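Long-range contact in putative phosphoglycolate phosphatase (Lactobacillus delbrueckii, PDB 2HI0), which probably hydrolyses phosphoglycolate as a phosphatase of the haloacid dehalogenase superfamily: residues 130-141 and 154-165. Numbering follows the deposited sequence.
Sequences AVVSNKPNEAVQ and FALGEKSGIRRK
Val131, Val132 and Ser133 run parallel to Ala155 and Leu156, the short strand axes 7° apart, with Val131 N bonded to Phe154 O, Leu156 N to Val131 O and Ser133 N to Leu156 O; a beta bulge then shifts the register by two, and Glu158 N turns to Lys135 O while Asn137 N takes Glu158 O. Asn137 holds its CG anti to the backbone N (chi1 -169°), which carries OD1 back to Gly157 N at 2.9 Å in a nearly straight bond (176°). Gln141, one helical turn on, bends at chi2 and gives NE2 both to that same OD1 and, at 3.0 Å, to Ala155 O, which it meets from above the carbonyl plane. Gly157 lets the bulge and the start of helix 137-147 close in: a side chain there would collide with Lys135 O, Asn137 CA and Val140 CG2, the last lying 3.7 Å from Gly157 CA. On the sheet face of Val132, its CG2 meets the edge of the Phe154 ring.

Asn134 grips Lys165 with both ends of its amide. Asn134 OD1 receives Lys165 N on a lone pair (2.9 Å), and Asn134 ND2 reaches Lys165 O (3.0 Å), which Arg164 NH1 also donates to. An alanine here would remove both bonds and is likely to leave the backbone of Lys165 less firmly placed. Lys165 NZ pairs with Asp10 and Asp194, and Lys135 NZ with Asp12; Asp10 and Asp12, with Asp190, bind the sodium ion. Strand 128-133, helix 137-147 and strand 154-158 form a beta-alpha-beta unit of the Rossmann-like HAD core, and the loops after its two strands bring Lys135 and Lys165 to the aspartates around the sodium ion.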
loop_
_atom_site.group_PDB
_atom_site.type_symbol
_atom_site.label_atom_id
_atom_site.label_comp_id
_atom_site.label_asym_id
_atom_site.label_seq_id
_atom_site.Cartn_x
_atom_site.Cartn_y
_atom_site.Cartn_z
ATOM N N ALA A 130 8.686 -5.662 9.137
ATOM C CA ALA A 130 9.093 -4.789 8.004
ATOM C C ALA A 130 7.886 -4.157 7.339
ATOM O O ALA A 130 6.758 -4.631 7.480
ATOM C CB ALA A 130 9.926 -5.583 6.981
ATOM N N VAL A 131 8.148 -3.049 6.652
ATOM C CA VAL A 131 7.189 -2.349 5.792
ATOM C C VAL A 131 7.778 -2.299 4.386
ATOM O O VAL A 131 8.926 -1.924 4.208
ATOM C CB VAL A 131 6.929 -0.913 6.243
ATOM C CG1 VAL A 131 5.943 -0.176 5.227
ATOM C CG2 VAL A 131 6.433 -0.875 7.648
ATOM N N VAL A 132 6.996 -2.747 3.427
ATOM C CA VAL A 132 7.336 -2.643 2.003
ATOM C C VAL A 132 6.069 -2.141 1.314
ATOM O O VAL A 132 5.030 -2.813 1.292
ATOM C CB VAL A 132 7.855 -3.968 1.422
ATOM C CG1 VAL A 132 8.095 -3.826 -0.101
ATOM C CG2 VAL A 132 9.120 -4.402 2.149
ATOM N N SER A 133 6.147 -0.944 0.760
ATOM C CA SER A 133 4.963 -0.169 0.315
ATOM C C SER A 133 5.237 0.503 -1.050
ATOM O O SER A 133 6.359 0.930 -1.336
ATOM C CB SER A 133 4.696 0.894 1.377
ATOM O OG SER A 133 3.731 1.848 0.993
ATOM N N ASN A 134 4.176 0.672 -1.837
ATOM C CA ASN A 134 4.237 1.453 -3.092
ATOM C C ASN A 134 4.063 2.950 -2.861
ATOM O O ASN A 134 4.190 3.717 -3.811
ATOM C CB ASN A 134 3.168 0.992 -4.139
ATOM C CG ASN A 134 3.655 -0.200 -4.990
ATOM O OD1 ASN A 134 4.859 -0.506 -4.999
ATOM N ND2 ASN A 134 2.723 -0.869 -5.665
ATOM N N LYS A 135 3.897 3.360 -1.602
ATOM C CA LYS A 135 3.961 4.790 -1.244
ATOM C C LYS A 135 5.378 5.308 -1.503
ATOM O O LYS A 135 6.353 4.588 -1.242
ATOM C CB LYS A 135 3.588 4.987 0.216
ATOM C CG LYS A 135 3.643 6.443 0.672
ATOM C CD LYS A 135 3.251 6.592 2.173
ATOM C CE LYS A 135 1.858 6.084 2.523
ATOM N NZ LYS A 135 0.763 6.722 1.727
ATOM N N PRO A 136 5.524 6.502 -2.064
ATOM C CA PRO A 136 6.901 6.943 -2.246
ATOM C C PRO A 136 7.742 6.846 -0.981
ATOM O O PRO A 136 7.272 7.163 0.136
ATOM C CB PRO A 136 6.754 8.420 -2.678
ATOM C CG PRO A 136 5.401 8.445 -3.320
ATOM C CD PRO A 136 4.555 7.530 -2.492
ATOM N N ASN A 137 8.979 6.390 -1.150
ATOM C CA ASN A 137 9.857 6.143 -0.017
ATOM C C ASN A 137 10.021 7.327 0.956
ATOM O O ASN A 137 10.097 7.124 2.133
ATOM C CB ASN A 137 11.233 5.708 -0.499
ATOM C CG ASN A 137 12.119 5.190 0.628
ATOM O OD1 ASN A 137 11.770 4.268 1.343
ATOM N ND2 ASN A 137 13.292 5.776 0.773
ATOM N N GLU A 138 10.112 8.549 0.450
ATOM C CA GLU A 138 10.313 9.710 1.309
ATOM C C GLU A 138 9.184 9.825 2.342
ATOM O O GLU A 138 9.432 10.102 3.528
ATOM C CB GLU A 138 10.417 10.959 0.446
ATOM C CG GLU A 138 9.164 11.278 -0.390
ATOM C CD GLU A 138 9.156 10.688 -1.822
ATOM O OE1 GLU A 138 10.002 9.760 -2.162
ATOM O OE2 GLU A 138 8.269 11.195 -2.592
ATOM N N ALA A 139 7.947 9.555 1.908
ATOM C CA ALA A 139 6.778 9.626 2.783
ATOM C C ALA A 139 6.736 8.386 3.718
ATOM O O ALA A 139 6.456 8.509 4.908
ATOM C CB ALA A 139 5.484 9.703 1.976
ATOM N N VAL A 140 7.100 7.213 3.213
ATOM C CA VAL A 140 7.190 6.034 4.048
ATOM C C VAL A 140 8.159 6.262 5.232
ATOM O O VAL A 140 7.849 5.924 6.378
ATOM C CB VAL A 140 7.656 4.781 3.249
ATOM C CG1 VAL A 140 8.029 3.587 4.237
ATOM C CG2 VAL A 140 6.530 4.328 2.246
ATOM N N GLN A 141 9.358 6.746 4.933
ATOM C CA GLN A 141 10.370 6.968 5.960
ATOM C C GLN A 141 9.919 7.971 7.052
ATOM O O GLN A 141 10.116 7.715 8.255
ATOM C CB GLN A 141 11.706 7.382 5.320
ATOM C CG GLN A 141 12.347 6.362 4.375
ATOM C CD GLN A 141 12.537 5.008 4.986
ATOM O OE1 GLN A 141 12.806 4.867 6.194
ATOM N NE2 GLN A 141 12.386 3.992 4.163
ATOM N N PHE A 154 13.105 -3.037 8.994
ATOM C CA PHE A 154 13.287 -2.645 7.618
ATOM C C PHE A 154 12.048 -1.896 7.156
ATOM O O PHE A 154 10.939 -2.310 7.448
ATOM C CB PHE A 154 13.500 -3.884 6.738
ATOM C CG PHE A 154 13.709 -3.575 5.260
ATOM C CD1 PHE A 154 14.982 -3.301 4.774
ATOM C CD2 PHE A 154 12.646 -3.570 4.373
ATOM C CE1 PHE A 154 15.169 -3.027 3.432
ATOM C CE2 PHE A 154 12.848 -3.302 3.045
ATOM C CZ PHE A 154 14.103 -3.023 2.583
ATOM N N ALA A 155 12.242 -0.817 6.411
ATOM C CA ALA A 155 11.125 -0.071 5.851
ATOM C C ALA A 155 11.574 0.490 4.519
ATOM O O ALA A 155 12.676 1.044 4.410
ATOM C CB ALA A 155 10.633 1.053 6.789
ATOM N N LEU A 156 10.767 0.264 3.491
ATOM C CA LEU A 156 11.075 0.750 2.148
ATOM C C LEU A 156 9.791 1.114 1.401
ATOM O O LEU A 156 8.839 0.331 1.365
ATOM C CB LEU A 156 11.796 -0.339 1.364
ATOM C CG LEU A 156 12.221 0.025 -0.069
ATOM C CD1 LEU A 156 13.239 1.183 -0.068
ATOM C CD2 LEU A 156 12.771 -1.265 -0.748
ATOM N N GLY A 157 9.790 2.296 0.769
ATOM C CA GLY A 157 8.799 2.667 -0.202
ATOM C C GLY A 157 9.349 2.744 -1.626
ATOM O O GLY A 157 10.503 2.480 -1.860
ATOM N N GLU A 158 8.504 3.141 -2.565
ATOM C CA GLU A 158 8.832 3.188 -3.959
ATOM C C GLU A 158 9.872 4.281 -4.251
ATOM O O GLU A 158 9.816 5.407 -3.704
ATOM C CB GLU A 158 7.547 3.372 -4.771
ATOM C CG GLU A 158 7.725 3.456 -6.281
ATOM C CD GLU A 158 7.968 4.875 -6.791
ATOM O OE1 GLU A 158 7.254 5.837 -6.329
ATOM O OE2 GLU A 158 8.881 5.013 -7.655
ATOM N N LYS A 159 10.814 3.938 -5.132
ATOM C CA LYS A 159 11.902 4.818 -5.543
ATOM C C LYS A 159 12.049 4.666 -7.039
ATOM O O LYS A 159 11.976 3.556 -7.561
ATOM C CB LYS A 159 13.232 4.395 -4.915
ATOM C CG LYS A 159 13.273 4.578 -3.406
ATOM C CD LYS A 159 14.675 4.548 -2.816
ATOM C CE LYS A 159 15.147 3.175 -2.461
ATOM N NZ LYS A 159 16.172 3.224 -1.337
ATOM N N SER A 160 12.310 5.781 -7.699
ATOM C CA SER A 160 12.713 5.807 -9.091
ATOM C C SER A 160 13.856 4.857 -9.377
ATOM O O SER A 160 14.862 4.848 -8.663
ATOM C CB SER A 160 13.155 7.215 -9.497
ATOM O OG SER A 160 12.693 7.470 -10.813
ATOM N N GLY A 161 13.690 4.051 -10.414
ATOM C CA GLY A 161 14.736 3.153 -10.838
ATOM C C GLY A 161 14.698 1.761 -10.225
ATOM O O GLY A 161 15.499 0.900 -10.582
ATOM N N ILE A 162 13.758 1.542 -9.296
ATOM C CA ILE A 162 13.543 0.231 -8.708
ATOM C C ILE A 162 12.071 -0.153 -8.898
ATOM O O ILE A 162 11.166 0.651 -8.586
ATOM C CB ILE A 162 13.875 0.262 -7.224
ATOM C CG1 ILE A 162 15.341 0.694 -7.036
ATOM C CG2 ILE A 162 13.610 -1.112 -6.543
ATOM C CD1 ILE A 162 16.358 -0.359 -7.544
ATOM N N ARG A 163 11.821 -1.342 -9.420
ATOM C CA ARG A 163 10.431 -1.736 -9.712
ATOM C C ARG A 163 9.500 -1.731 -8.480
ATOM O O ARG A 163 9.865 -2.200 -7.386
ATOM C CB ARG A 163 10.341 -3.090 -10.421
ATOM C CG ARG A 163 11.046 -3.125 -11.738
ATOM C CD ARG A 163 10.816 -4.395 -12.465
ATOM N NE ARG A 163 11.363 -5.583 -11.775
ATOM C CZ ARG A 163 11.320 -6.821 -12.270
ATOM N NH1 ARG A 163 10.713 -7.047 -13.427
ATOM N NH2 ARG A 163 11.811 -7.838 -11.594
ATOM N N ARG A 164 8.280 -1.217 -8.708
ATOM C CA ARG A 164 7.259 -1.217 -7.706
ATOM C C ARG A 164 6.684 -2.609 -7.510
ATOM O O ARG A 164 6.884 -3.488 -8.331
ATOM C CB ARG A 164 6.175 -0.220 -8.105
ATOM C CG ARG A 164 5.441 -0.654 -9.397
ATOM C CD ARG A 164 4.177 0.195 -9.571
ATOM N NE ARG A 164 3.496 -0.068 -10.849
ATOM C CZ ARG A 164 2.590 -1.012 -11.061
ATOM N NH1 ARG A 164 2.229 -1.875 -10.119
ATOM N NH2 ARG A 164 2.029 -1.096 -12.258
ATOM N N LYS A 165 5.958 -2.771 -6.424
ATOM C CA LYS A 165 5.161 -3.980 -6.197
ATOM C C LYS A 165 4.135 -3.981 -7.354
ATOM O O LYS A 165 3.604 -2.902 -7.739
ATOM C CB LYS A 165 4.418 -3.929 -4.847
ATOM C CG LYS A 165 5.250 -3.932 -3.554
ATOM C CD LYS A 165 4.486 -3.239 -2.402
ATOM C CE LYS A 165 3.204 -3.978 -2.086
ATOM N NZ LYS A 165 2.352 -3.245 -1.094
HETATM O O HOH W 1 4.625 5.380 -5.766
HETATM O O HOH W 2 1.737 -0.617 -1.451
HETATM O O HOH W 3 10.009 8.077 -4.486
#